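Long-range contacts in lipoprotein (Clostridioides difficile, PDB 7RAG), which binds the cell-wall amidase CwlD and allosterically activates it during spore formation: residues Val116-Gly121 with Val143-Lys148; Leu99-Phe104 with Met153-Lys158; Leu123-Phe128 with Gln139-Asn144. All blocks are in the same frame, centred on the assembly; numbering follows the deposited sequence.

Interaction 1 of 3, residues Val116-Gly121 with Val143-Lys148; sequences VKLSKG and VNADTK
Two neighbouring turns at the end of an antiparallel sheet meet where Gly121, in the tight connection between strands 115-119 and 122-128, faces Ala145, just past strand 138-144. Ala145 N donates to Gly121 O over 3.1 Å in a fairly straight bond (N-H...O 162°), although the nitrogen stands well above the carbonyl plane. Beside this bond the methyl of Ala145 points at the other turn and comes within 3.4 Å of Gly121 O, so a small side chain suits the position. Leu118 CD1 also reaches Ala145 CB, but only loosely, at 4.4 Å. Lys120 and Gly121 both have positive phi, as in a type I' hairpin turn, a conformation that glycine adopts easily. The second turn is an Asx motif: Asn144 OD1 accepts from Asp146 N at 2.8 Å and from Thr147 N at 2.9 Å, the two donors arriving from opposite faces of the amide plane. The CB of Asn144 points away from the Gly121 turn, and CG lies anti to the backbone N (chi1 -178°); from there OD1 accepts within its own turn. Asparagine suits this place because its amide can both accept and donate, ND2 bonding to Glu151 OE2. Another copy of the protein flanks this exposed end: Lys8 of the second subunit packs on Leu118 and donates to Lys117 O, and Gln18 of the second subunit bonds to Thr147 O through NE2.

Interaction 2 of 3, residues Leu99-Phe104 with Met153-Lys158; sequences LFVGDF and MEVLDK
Asp103, whose carbonyl oxygen touches the methyl of Met153, takes a nearly straight hydrogen bond at OD2 from Leu99 N (2.8 Å, N-H...O 175°), using the anti lone pair of the carboxylate. This bond holds Leu99, the residue before a type II beta turn, to Asp103, the last residue of that turn, which starts at Phe100 and packs against strand 150-156 of the antiparallel sheet. Asp103 N closes the turn on Phe100 O, and Asp103 CB sits over the centre of the Phe100 ring. Gly102 suits the third turn position, where a CB would collide with the carbonyl oxygen of Val101; its own oxygen bonds to Tyr168 OH. From the strand comes Met153, present as selenomethionine. Its flexible side chain, with selenium in place of sulphur, brings SE 3.8 Å from Gly102 N, and the bend at chi3 (-84°) sets CE 3.6 Å from Asp103 O and 3.9 Å from Phe104 CB. The Phe104 ring leads away from Met153 and meets Tyr25 of the second subunit. Val101 borders the amidase, packing on Gly60 of that chain. Beta-branched valines give this edge of the contact a compact apolar surface, Val101 CG2 lying 4.5 Å from Val155 CG2.

Interaction 3 of 3, residues Leu123-Phe128 with Gln139-Asn144; sequences LVLETF and QVLYVN
Leu123 and Val143 begin the antiparallel ladder of a beta hairpin, strands 122-128 and 138-144, the second and central strands of a five-stranded antiparallel sheet. Each gives its N-H to the other's carbonyl, and the same pairing recurs at Leu125 with Leu141 and at Thr127 with Gln139, six backbone bonds in all. Between these pairs, CA-H...O contacts add to the ladder, the shortest from Val140 CA to Leu125 O at 3.3 Å.

The face that carries Leu123, Leu125, Thr127, Gln139, Leu141 and Val143 is buried. Leu123 and Val143 lie side by side, CD2 of the leucine 3.8 Å from Val143 CB, whereas Leu125 CD1 stands 4.3 Å from Leu141 CD2. Helix 8-21 of the second subunit covers the aliphatic residues: its Lys8 packs on Leu123, its Tyr12 on Leu125, and its Phe15 on Leu141 and Val143; large aliphatic groups suit such a surface. Thr127 and Gln139 pack instead on Asn107 of their own chain. In the LolA fold helices cover a half-open barrel; here the helix comes from another copy, consistent with an exchanged lid.

The other face is more open, and it mixes residue types. At its buried centre Val124 CG1 meets Val140 CG1 at 3.7 Å, the two branched side chains crossing obliquely. Toward its margins the groups are longer and amphipathic. Glu126, with CG beside its own backbone N (chi1 -41°), lies beside Val140, Glu126 CG 4.1 Å from Val140 CG1, while the carboxylate of this partly exposed residue makes a weak, long ion pair with Lys117. Tyr142, also partly exposed, takes a cation-pi contact from Lys152, and its CD1 lies 3.9 Å from Val124 CG2.

How the interactions relate
All three contacts reach one antiparallel sheet. Interaction 3 lies buried within it, a regular ladder between two adjacent strands, and interaction 1 adds a single backbone bond at the surface end of the same hairpin, sharing Val143 and Asn144. Interaction 2 is also buried but joins a loop to the next strand by packing a selenomethionine on the loop backbone, with little side-chain-to-side-chain contact; Glu154 N, probably hydrogen-bonded to Val140 O, links its strand to the hairpin. The chemistry follows the place: paired amides and aliphatic side chains within the sheet, a polar turn at its exposed end, a flexible selenomethionine side chain against the loop. All three touch the second subunit, and interaction 2 also borders the amidase.

Interaction 1 of 3, residues Val116-Gly121 with Val143-Lys148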
ATOM      1  N   VAL A 116     -20.611 -15.570  28.493  1.00 76.46           N
ATOM      2  CA  VAL A 116     -20.585 -14.263  29.147  1.00 75.85           C
ATOM      3  C   VAL A 116     -20.830 -14.462  30.639  1.00 79.47           C
ATOM      4  O   VAL A 116     -21.784 -15.144  31.028  1.00 75.44           O
ATOM      5  CB  VAL A 116     -21.622 -13.295  28.542  1.00 72.39           C
ATOM      6  CG1 VAL A 116     -21.415 -11.917  29.074  1.00 77.09           C
ATOM      7  CG2 VAL A 116     -21.499 -13.268  27.036  1.00 78.86           C
ATOM      8  N   LYS A 117     -19.963 -13.871  31.468  1.00 81.38           N
ATOM      9  CA  LYS A 117     -19.971 -14.066  32.917  1.00 78.69           C
ATOM     10  C   LYS A 117     -19.647 -12.742  33.608  1.00 84.81           C
ATOM     11  O   LYS A 117     -18.852 -11.955  33.095  1.00 83.30           O
ATOM     12  CB  LYS A 117     -18.963 -15.154  33.316  1.00 75.44           C
ATOM     13  CG  LYS A 117     -18.586 -15.190  34.781  1.00 79.04           C
ATOM     14  CD  LYS A 117     -17.220 -15.839  34.961  1.00 81.01           C
ATOM     15  CE  LYS A 117     -17.067 -17.072  34.080  1.00 80.99           C
ATOM     16  NZ  LYS A 117     -15.789 -17.790  34.330  1.00 82.48           N
ATOM     17  N   LEU A 118     -20.304 -12.457  34.735  1.00 92.21           N
ATOM     18  CA  LEU A 118     -20.119 -11.194  35.462  1.00 85.58           C
ATOM     19  C   LEU A 118     -19.482 -11.534  36.803  1.00 90.47           C
ATOM     20  O   LEU A 118     -20.163 -11.993  37.723  1.00 95.70           O
ATOM     21  CB  LEU A 118     -21.450 -10.466  35.630  1.00 89.67           C
ATOM     22  CG  LEU A 118     -21.557  -8.952  35.839  1.00 87.95           C
ATOM     23  CD1 LEU A 118     -20.698  -8.153  34.887  1.00 86.14           C
ATOM     24  CD2 LEU A 118     -22.992  -8.542  35.665  1.00 90.33           C
ATOM     25  N   SER A 119     -18.175 -11.322  36.914  1.00 90.60           N
ATOM     26  CA  SER A 119     -17.413 -11.860  38.034  1.00 93.79           C
ATOM     27  C   SER A 119     -16.438 -10.808  38.544  1.00 93.99           C
ATOM     28  O   SER A 119     -15.586 -10.330  37.787  1.00 91.97           O
ATOM     29  CB  SER A 119     -16.672 -13.136  37.611  1.00 93.06           C
ATOM     30  OG  SER A 119     -15.903 -13.675  38.672  1.00 99.02           O
ATOM     31  N   LYS A 120     -16.580 -10.450  39.822  1.00 93.11           N
ATOM     32  CA  LYS A 120     -15.617  -9.607  40.528  1.00 92.63           C
ATOM     33  C   LYS A 120     -15.316  -8.322  39.753  1.00 91.66           C
ATOM     34  O   LYS A 120     -14.159  -7.957  39.527  1.00 89.68           O
ATOM     35  CB  LYS A 120     -14.336 -10.390  40.823  1.00 94.36           C
ATOM     36  N   GLY A 121     -16.379  -7.640  39.327  1.00 87.70           N
ATOM     37  CA  GLY A 121     -16.224  -6.383  38.614  1.00 87.17           C
ATOM     38  C   GLY A 121     -15.765  -6.490  37.174  1.00 85.44           C
ATOM     39  O   GLY A 121     -15.358  -5.484  36.586  1.00 77.91           O
ATOM     40  N   VAL A 143     -13.270  -7.492  30.618  1.00 64.66           N
ATOM     41  CA  VAL A 143     -13.671  -6.107  30.418  1.00 63.18           C
ATOM     42  C   VAL A 143     -14.017  -5.508  31.776  1.00 63.98           C
ATOM     43  O   VAL A 143     -14.670  -6.154  32.601  1.00 66.92           O
ATOM     44  CB  VAL A 143     -14.866  -6.008  29.447  1.00 62.59           C
ATOM     45  CG1 VAL A 143     -15.194  -4.549  29.152  1.00 61.77           C
ATOM     46  CG2 VAL A 143     -14.573  -6.768  28.167  1.00 60.26           C
ATOM     47  N   ASN A 144     -13.569  -4.284  32.014  1.00 60.07           N
ATOM     48  CA  ASN A 144     -13.945  -3.590  33.234  1.00 63.21           C
ATOM     49  C   ASN A 144     -15.435  -3.279  33.183  1.00 62.40           C
ATOM     50  O   ASN A 144     -15.904  -2.614  32.259  1.00 62.58           O
ATOM     51  CB  ASN A 144     -13.117  -2.319  33.382  1.00 60.80           C
ATOM     52  CG  ASN A 144     -13.413  -1.581  34.652  1.00 61.97           C
ATOM     53  OD1 ASN A 144     -14.481  -1.005  34.823  1.00 63.04           O
ATOM     54  ND2 ASN A 144     -12.457  -1.576  35.549  1.00 61.92           N
ATOM     55  N   ALA A 145     -16.185  -3.751  34.173  1.00 63.55           N
ATOM     56  CA  ALA A 145     -17.633  -3.647  34.087  1.00 64.95           C
ATOM     57  C   ALA A 145     -18.124  -2.222  34.215  1.00 66.21           C
ATOM     58  O   ALA A 145     -19.281  -1.960  33.875  1.00 68.13           O
ATOM     59  CB  ALA A 145     -18.296  -4.509  35.156  1.00 67.84           C
ATOM     60  N   ASP A 146     -17.284  -1.300  34.684  1.00 65.24           N
ATOM     61  CA  ASP A 146     -17.664   0.100  34.814  1.00 66.08           C
ATOM     62  C   ASP A 146     -17.235   0.938  33.619  1.00 65.54           C
ATOM     63  O   ASP A 146     -18.042   1.672  33.047  1.00 66.46           O
ATOM     64  CB  ASP A 146     -17.057   0.677  36.091  1.00 66.45           C
ATOM     65  CG  ASP A 146     -17.651   0.069  37.335  1.00 67.53           C
ATOM     66  OD1 ASP A 146     -18.895   0.008  37.413  1.00 68.67           O
ATOM     67  OD2 ASP A 146     -16.866  -0.353  38.218  1.00 67.42           O
ATOM     68  N   THR A 147     -15.970   0.849  33.233  1.00 64.25           N
ATOM     69  CA  THR A 147     -15.499   1.582  32.071  1.00 63.90           C
ATOM     70  C   THR A 147     -15.891   0.927  30.754  1.00 63.56           C
ATOM     71  O   THR A 147     -15.885   1.607  29.721  1.00 65.13           O
ATOM     72  CB  THR A 147     -13.980   1.721  32.130  1.00 63.02           C
ATOM     73  OG1 THR A 147     -13.363   0.420  32.040  1.00 61.57           O
ATOM     74  CG2 THR A 147     -13.576   2.401  33.425  1.00 63.51           C
ATOM     75  N   LYS A 148     -16.231  -0.368  30.767  1.00 63.22           N
ATOM     76  CA  LYS A 148     -16.386  -1.193  29.563  1.00 62.86           C
ATOM     77  C   LYS A 148     -15.130  -1.191  28.703  1.00 61.56           C
ATOM     78  O   LYS A 148     -15.193  -1.508  27.515  1.00 61.47           O
ATOM     79  CB  LYS A 148     -17.594  -0.764  28.714  1.00 65.87           C
ATOM     80  CG  LYS A 148     -18.784  -0.234  29.522  1.00 68.26           C
ATOM     81  CD  LYS A 148     -19.731  -1.335  29.926  1.00 66.55           C
ATOM     82  CE  LYS A 148     -20.336  -1.068  31.282  1.00 67.47           C
ATOM     83  NZ  LYS A 148     -20.730   0.343  31.488  1.00 71.45           N
TER

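Interaction 2 of 3, residues Leu99-Phe104 with Met153-Lys158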
ATOM      1  N   LEU A  99      -7.306 -10.173  14.062  1.00 66.68           N
ATOM      2  CA  LEU A  99      -6.183  -9.881  13.174  1.00 61.21           C
ATOM      3  C   LEU A  99      -4.837 -10.048  13.863  1.00 59.92           C
ATOM      4  O   LEU A  99      -3.820 -10.267  13.194  1.00 58.56           O
ATOM      5  CB  LEU A  99      -6.273  -8.449  12.656  1.00 65.02           C
ATOM      6  CG  LEU A  99      -7.302  -8.133  11.589  1.00 74.02           C
ATOM      7  CD1 LEU A  99      -8.530  -7.451  12.208  1.00 76.02           C
ATOM      8  CD2 LEU A  99      -6.623  -7.247  10.580  1.00 76.89           C
ATOM      9  N   PHE A 100      -4.810  -9.883  15.178  1.00 62.00           N
ATOM     10  CA  PHE A 100      -3.615 -10.009  15.986  1.00 55.43           C
ATOM     11  C   PHE A 100      -4.090 -10.367  17.380  1.00 59.52           C
ATOM     12  O   PHE A 100      -5.272 -10.225  17.704  1.00 63.85           O
ATOM     13  CB  PHE A 100      -2.767  -8.723  16.000  1.00 54.48           C
ATOM     14  CG  PHE A 100      -3.545  -7.479  16.380  1.00 59.49           C
ATOM     15  CD1 PHE A 100      -3.612  -7.060  17.693  1.00 58.16           C
ATOM     16  CD2 PHE A 100      -4.237  -6.755  15.417  1.00 61.46           C
ATOM     17  CE1 PHE A 100      -4.341  -5.937  18.038  1.00 64.38           C
ATOM     18  CE2 PHE A 100      -4.971  -5.643  15.756  1.00 62.60           C
ATOM     19  CZ  PHE A 100      -5.023  -5.227  17.071  1.00 62.29           C
ATOM     20  N   VAL A 101      -3.164 -10.851  18.198  1.00 56.90           N
ATOM     21  CA  VAL A 101      -3.501 -11.123  19.586  1.00 57.46           C
ATOM     22  C   VAL A 101      -3.572  -9.786  20.318  1.00 57.67           C
ATOM     23  O   VAL A 101      -2.650  -8.967  20.242  1.00 60.08           O
ATOM     24  CB  VAL A 101      -2.495 -12.107  20.203  1.00 55.30           C
ATOM     25  CG1 VAL A 101      -1.135 -11.898  19.598  1.00 58.86           C
ATOM     26  CG2 VAL A 101      -2.455 -11.990  21.714  1.00 53.65           C
ATOM     27  N   GLY A 102      -4.703  -9.527  20.978  1.00 62.51           N
ATOM     28  CA  GLY A 102      -5.051  -8.205  21.465  1.00 55.16           C
ATOM     29  C   GLY A 102      -6.167  -7.534  20.685  1.00 57.75           C
ATOM     30  O   GLY A 102      -6.755  -6.559  21.173  1.00 58.16           O
ATOM     31  N   ASP A 103      -6.475  -8.027  19.485  1.00 60.56           N
ATOM     32  CA  ASP A 103      -7.578  -7.497  18.692  1.00 60.52           C
ATOM     33  C   ASP A 103      -8.893  -8.013  19.258  1.00 55.02           C
ATOM     34  O   ASP A 103      -9.148  -9.213  19.243  1.00 69.01           O
ATOM     35  CB  ASP A 103      -7.412  -7.909  17.232  1.00 60.48           C
ATOM     36  CG  ASP A 103      -8.562  -7.467  16.356  1.00 65.05           C
ATOM     37  OD1 ASP A 103      -9.363  -6.597  16.774  1.00 64.27           O
ATOM     38  OD2 ASP A 103      -8.669  -8.016  15.226  1.00 73.65           O
ATOM     39  N   PHE A 104      -9.725  -7.112  19.747  1.00 64.84           N
ATOM     40  CA  PHE A 104     -10.973  -7.492  20.394  1.00 65.03           C
ATOM     41  C   PHE A 104     -12.215  -6.935  19.726  1.00 70.16           C
ATOM     42  O   PHE A 104     -13.260  -7.583  19.801  1.00 80.97           O
ATOM     43  CB  PHE A 104     -10.982  -7.055  21.865  1.00 61.59           C
ATOM     44  CG  PHE A 104     -10.801  -5.589  22.051  1.00 58.13           C
ATOM     45  CD1 PHE A 104     -11.900  -4.758  22.186  1.00 57.86           C
ATOM     46  CD2 PHE A 104      -9.532  -5.038  22.076  1.00 59.70           C
ATOM     47  CE1 PHE A 104     -11.749  -3.408  22.352  1.00 58.53           C
ATOM     48  CE2 PHE A 104      -9.361  -3.672  22.245  1.00 59.86           C
ATOM     49  CZ  PHE A 104     -10.479  -2.853  22.379  1.00 61.95           C
HETATM   50  N   MSE A 153      -6.643 -10.052  28.337  1.00 57.90           N
HETATM   51  CA  MSE A 153      -7.039 -11.086  27.409  1.00 54.29           C
HETATM   52  C   MSE A 153      -6.100 -12.266  27.488  1.00 56.06           C
HETATM   53  O   MSE A 153      -4.896 -12.076  27.576  1.00 58.41           O
HETATM   54  CB  MSE A 153      -7.082 -10.555  25.992  1.00 54.43           C
HETATM   55  CG  MSE A 153      -7.688 -11.588  25.068  1.00 68.06           C
HETATM   56 SE   MSE A 153      -7.200 -11.412  23.192  1.00 95.53          SE
HETATM   57  CE  MSE A 153      -8.557 -10.060  22.662  1.00 56.40           C
ATOM     58  N   GLU A 154      -6.641 -13.483  27.470  1.00 54.84           N
ATOM     59  CA  GLU A 154      -5.839 -14.698  27.537  1.00 55.73           C
ATOM     60  C   GLU A 154      -6.177 -15.624  26.373  1.00 58.30           C
ATOM     61  O   GLU A 154      -7.353 -15.915  26.122  1.00 58.55           O
ATOM     62  CB  GLU A 154      -6.053 -15.431  28.866  1.00 54.90           C
ATOM     63  CG  GLU A 154      -5.687 -14.613  30.097  1.00 54.83           C
ATOM     64  CD  GLU A 154      -5.984 -15.344  31.403  1.00 64.93           C
ATOM     65  OE1 GLU A 154      -6.930 -16.167  31.437  1.00 68.09           O
ATOM     66  OE2 GLU A 154      -5.268 -15.096  32.402  1.00 66.98           O
ATOM     67  N   VAL A 155      -5.149 -16.080  25.662  1.00 53.85           N
ATOM     68  CA  VAL A 155      -5.273 -17.208  24.749  1.00 54.44           C
ATOM     69  C   VAL A 155      -4.851 -18.457  25.523  1.00 56.94           C
ATOM     70  O   VAL A 155      -3.725 -18.546  26.029  1.00 54.88           O
ATOM     71  CB  VAL A 155      -4.434 -16.992  23.477  1.00 58.96           C
ATOM     72  CG1 VAL A 155      -4.616 -18.138  22.477  1.00 53.86           C
ATOM     73  CG2 VAL A 155      -4.797 -15.661  22.828  1.00 51.63           C
ATOM     74  N   LEU A 156      -5.771 -19.399  25.671  1.00 60.88           N
ATOM     75  CA  LEU A 156      -5.535 -20.613  26.439  1.00 61.07           C
ATOM     76  C   LEU A 156      -5.304 -21.775  25.483  1.00 60.34           C
ATOM     77  O   LEU A 156      -5.957 -21.862  24.436  1.00 57.86           O
ATOM     78  CB  LEU A 156      -6.715 -20.922  27.359  1.00 59.01           C
ATOM     79  CG  LEU A 156      -7.236 -19.805  28.267  1.00 63.19           C
ATOM     80  CD1 LEU A 156      -8.589 -20.221  28.795  1.00 61.57           C
ATOM     81  CD2 LEU A 156      -6.292 -19.466  29.425  1.00 58.47           C
ATOM     82  N   ASP A 157      -4.358 -22.649  25.831  1.00 57.73           N
ATOM     83  CA  ASP A 157      -4.171 -23.853  25.038  1.00 65.64           C
ATOM     84  C   ASP A 157      -5.281 -24.851  25.364  1.00 68.76           C
ATOM     85  O   ASP A 157      -6.216 -24.560  26.114  1.00 68.66           O
ATOM     86  CB  ASP A 157      -2.769 -24.435  25.244  1.00 63.10           C
ATOM     87  CG  ASP A 157      -2.495 -24.884  26.666  1.00 65.54           C
ATOM     88  OD1 ASP A 157      -3.438 -25.147  27.435  1.00 67.94           O
ATOM     89  OD2 ASP A 157      -1.301 -24.994  27.011  1.00 68.66           O
ATOM     90  N   LYS A 158      -5.197 -26.047  24.787  1.00 68.31           N
ATOM     91  CA  LYS A 158      -6.262 -27.015  25.021  1.00 74.28           C
ATOM     92  C   LYS A 158      -6.319 -27.479  26.473  1.00 74.83           C
ATOM     93  O   LYS A 158      -7.359 -27.987  26.900  1.00 75.13           O
ATOM     94  CB  LYS A 158      -6.102 -28.220  24.092  1.00 77.01           C
ATOM     95  CG  LYS A 158      -7.410 -28.920  23.763  1.00 80.18           C
ATOM     96  CD  LYS A 158      -7.163 -30.138  22.890  1.00 84.67           C
ATOM     97  CE  LYS A 158      -6.134 -29.827  21.803  1.00 89.66           C
ATOM     98  NZ  LYS A 158      -6.600 -28.784  20.824  1.00 90.66           N
TER

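Interaction 3 of 3, residues Leu123-Phe128 with Gln139-Asn144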
ATOM      1  N   LEU A 123     -16.682  -8.132  33.169  1.00 71.13           N
ATOM      2  CA  LEU A 123     -17.407  -8.862  32.142  1.00 73.14           C
ATOM      3  C   LEU A 123     -16.403  -9.811  31.493  1.00 68.89           C
ATOM      4  O   LEU A 123     -15.416  -9.363  30.913  1.00 65.73           O
ATOM      5  CB  LEU A 123     -18.007  -7.867  31.147  1.00 74.70           C
ATOM      6  CG  LEU A 123     -18.723  -8.190  29.823  1.00 76.13           C
ATOM      7  CD1 LEU A 123     -20.191  -8.408  29.998  1.00 76.06           C
ATOM      8  CD2 LEU A 123     -18.501  -7.069  28.798  1.00 70.69           C
ATOM      9  N   VAL A 124     -16.612 -11.116  31.648  1.00 68.48           N
ATOM     10  CA  VAL A 124     -15.731 -12.139  31.093  1.00 65.55           C
ATOM     11  C   VAL A 124     -16.395 -12.702  29.849  1.00 71.52           C
ATOM     12  O   VAL A 124     -17.540 -13.171  29.909  1.00 73.34           O
ATOM     13  CB  VAL A 124     -15.446 -13.256  32.109  1.00 71.28           C
ATOM     14  CG1 VAL A 124     -14.355 -14.177  31.590  1.00 68.24           C
ATOM     15  CG2 VAL A 124     -15.052 -12.672  33.444  1.00 73.63           C
ATOM     16  N   LEU A 125     -15.677 -12.655  28.724  1.00 67.36           N
ATOM     17  CA  LEU A 125     -16.180 -13.100  27.429  1.00 65.50           C
ATOM     18  C   LEU A 125     -15.261 -14.188  26.901  1.00 73.06           C
ATOM     19  O   LEU A 125     -14.059 -13.955  26.746  1.00 71.51           O
ATOM     20  CB  LEU A 125     -16.232 -11.940  26.445  1.00 68.09           C
ATOM     21  CG  LEU A 125     -16.890 -10.665  26.951  1.00 71.55           C
ATOM     22  CD1 LEU A 125     -16.933  -9.641  25.827  1.00 74.51           C
ATOM     23  CD2 LEU A 125     -18.285 -10.961  27.459  1.00 73.57           C
ATOM     24  N   GLU A 126     -15.818 -15.363  26.618  1.00 73.73           N
ATOM     25  CA  GLU A 126     -15.039 -16.516  26.181  1.00 73.37           C
ATOM     26  C   GLU A 126     -15.529 -17.004  24.828  1.00 71.03           C
ATOM     27  O   GLU A 126     -16.721 -17.256  24.654  1.00 74.46           O
ATOM     28  CB  GLU A 126     -15.142 -17.672  27.169  1.00 75.62           C
ATOM     29  CG  GLU A 126     -15.088 -17.290  28.615  1.00 79.63           C
ATOM     30  CD  GLU A 126     -15.176 -18.517  29.486  1.00 85.90           C
ATOM     31  OE1 GLU A 126     -15.290 -19.628  28.905  1.00 83.34           O
ATOM     32  OE2 GLU A 126     -15.128 -18.373  30.730  1.00 91.94           O
ATOM     33  N   THR A 127     -14.612 -17.176  23.889  1.00 73.70           N
ATOM     34  CA  THR A 127     -14.943 -17.780  22.611  1.00 72.17           C
ATOM     35  C   THR A 127     -13.913 -18.859  22.323  1.00 73.57           C
ATOM     36  O   THR A 127     -12.805 -18.815  22.852  1.00 69.26           O
ATOM     37  CB  THR A 127     -14.990 -16.724  21.471  1.00 75.68           C
ATOM     38  OG1 THR A 127     -13.699 -16.140  21.287  1.00 76.21           O
ATOM     39  CG2 THR A 127     -15.981 -15.600  21.797  1.00 76.67           C
ATOM     40  N   PHE A 128     -14.307 -19.866  21.537  1.00 74.83           N
ATOM     41  CA  PHE A 128     -13.379 -20.872  21.029  1.00 72.31           C
ATOM     42  C   PHE A 128     -12.718 -20.346  19.770  1.00 73.71           C
ATOM     43  O   PHE A 128     -13.338 -19.616  18.993  1.00 78.57           O
ATOM     44  CB  PHE A 128     -14.081 -22.193  20.713  1.00 75.67           C
ATOM     45  CG  PHE A 128     -14.285 -23.065  21.914  1.00 86.23           C
ATOM     46  CD1 PHE A 128     -13.196 -23.635  22.561  1.00 84.42           C
ATOM     47  CD2 PHE A 128     -15.564 -23.309  22.406  1.00 87.33           C
ATOM     48  CE1 PHE A 128     -13.375 -24.435  23.678  1.00 89.78           C
ATOM     49  CE2 PHE A 128     -15.751 -24.106  23.521  1.00 89.44           C
ATOM     50  CZ  PHE A 128     -14.655 -24.668  24.161  1.00 93.07           C
ATOM     51  N   GLN A 139     -10.200 -17.981  23.544  1.00 64.94           N
ATOM     52  CA  GLN A 139      -9.857 -16.576  23.707  1.00 63.68           C
ATOM     53  C   GLN A 139     -10.754 -15.994  24.795  1.00 64.42           C
ATOM     54  O   GLN A 139     -11.984 -16.027  24.670  1.00 64.28           O
ATOM     55  CB  GLN A 139     -10.046 -15.845  22.379  1.00 66.25           C
ATOM     56  CG  GLN A 139      -9.197 -14.609  22.188  1.00 71.07           C
ATOM     57  CD  GLN A 139      -9.632 -13.821  20.967  1.00 76.92           C
ATOM     58  OE1 GLN A 139     -10.646 -14.139  20.345  1.00 78.31           O
ATOM     59  NE2 GLN A 139      -8.866 -12.794  20.613  1.00 77.78           N
ATOM     60  N   VAL A 140     -10.150 -15.485  25.870  1.00 64.87           N
ATOM     61  CA  VAL A 140     -10.899 -14.932  26.993  1.00 64.97           C
ATOM     62  C   VAL A 140     -10.527 -13.471  27.184  1.00 62.67           C
ATOM     63  O   VAL A 140      -9.350 -13.145  27.378  1.00 60.63           O
ATOM     64  CB  VAL A 140     -10.661 -15.715  28.295  1.00 64.15           C
ATOM     65  CG1 VAL A 140     -11.605 -15.194  29.378  1.00 63.35           C
ATOM     66  CG2 VAL A 140     -10.875 -17.187  28.059  1.00 62.79           C
ATOM     67  N   LEU A 141     -11.539 -12.606  27.186  1.00 62.13           N
ATOM     68  CA  LEU A 141     -11.372 -11.173  27.366  1.00 62.10           C
ATOM     69  C   LEU A 141     -12.028 -10.742  28.669  1.00 63.95           C
ATOM     70  O   LEU A 141     -13.194 -11.064  28.919  1.00 63.44           O
ATOM     71  CB  LEU A 141     -11.983 -10.405  26.201  1.00 59.03           C
ATOM     72  CG  LEU A 141     -11.869  -8.882  26.241  1.00 61.29           C
ATOM     73  CD1 LEU A 141     -10.463  -8.378  25.939  1.00 55.41           C
ATOM     74  CD2 LEU A 141     -12.892  -8.283  25.279  1.00 64.58           C
ATOM     75  N   TYR A 142     -11.278 -10.014  29.489  1.00 60.42           N
ATOM     76  CA  TYR A 142     -11.789  -9.404  30.710  1.00 58.63           C
ATOM     77  C   TYR A 142     -12.031  -7.932  30.434  1.00 60.41           C
ATOM     78  O   TYR A 142     -11.101  -7.208  30.061  1.00 63.28           O
ATOM     79  CB  TYR A 142     -10.807  -9.574  31.869  1.00 59.04           C
ATOM     80  CG  TYR A 142     -10.568 -11.021  32.208  1.00 66.01           C
ATOM     81  CD1 TYR A 142     -11.254 -11.636  33.253  1.00 62.46           C
ATOM     82  CD2 TYR A 142      -9.678 -11.791  31.460  1.00 62.42           C
ATOM     83  CE1 TYR A 142     -11.050 -12.960  33.547  1.00 60.82           C
ATOM     84  CE2 TYR A 142      -9.471 -13.118  31.755  1.00 60.90           C
ATOM     85  CZ  TYR A 142     -10.158 -13.696  32.796  1.00 64.43           C
ATOM     86  OH  TYR A 142      -9.951 -15.027  33.077  1.00 76.65           O
ATOM     87  N   VAL A 143     -13.270  -7.492  30.618  1.00 64.66           N
ATOM     88  CA  VAL A 143     -13.671  -6.107  30.418  1.00 63.18           C
ATOM     89  C   VAL A 143     -14.017  -5.508  31.776  1.00 63.98           C
ATOM     90  O   VAL A 143     -14.670  -6.154  32.601  1.00 66.92           O
ATOM     91  CB  VAL A 143     -14.866  -6.008  29.447  1.00 62.59           C
ATOM     92  CG1 VAL A 143     -15.194  -4.549  29.152  1.00 61.77           C
ATOM     93  CG2 VAL A 143     -14.573  -6.768  28.167  1.00 60.26           C
ATOM     94  N   ASN A 144     -13.569  -4.284  32.014  1.00 60.07           N
ATOM     95  CA  ASN A 144     -13.945  -3.590  33.234  1.00 63.21           C
ATOM     96  C   ASN A 144     -15.435  -3.279  33.183  1.00 62.40           C
ATOM     97  O   ASN A 144     -15.904  -2.614  32.259  1.00 62.58           O
ATOM     98  CB  ASN A 144     -13.117  -2.319  33.382  1.00 60.80           C
ATOM     99  CG  ASN A 144     -13.413  -1.581  34.652  1.00 61.97           C
ATOM    100  OD1 ASN A 144     -14.481  -1.005  34.823  1.00 63.04           O
ATOM    101  ND2 ASN A 144     -12.457  -1.576  35.549  1.00 61.92           N
TER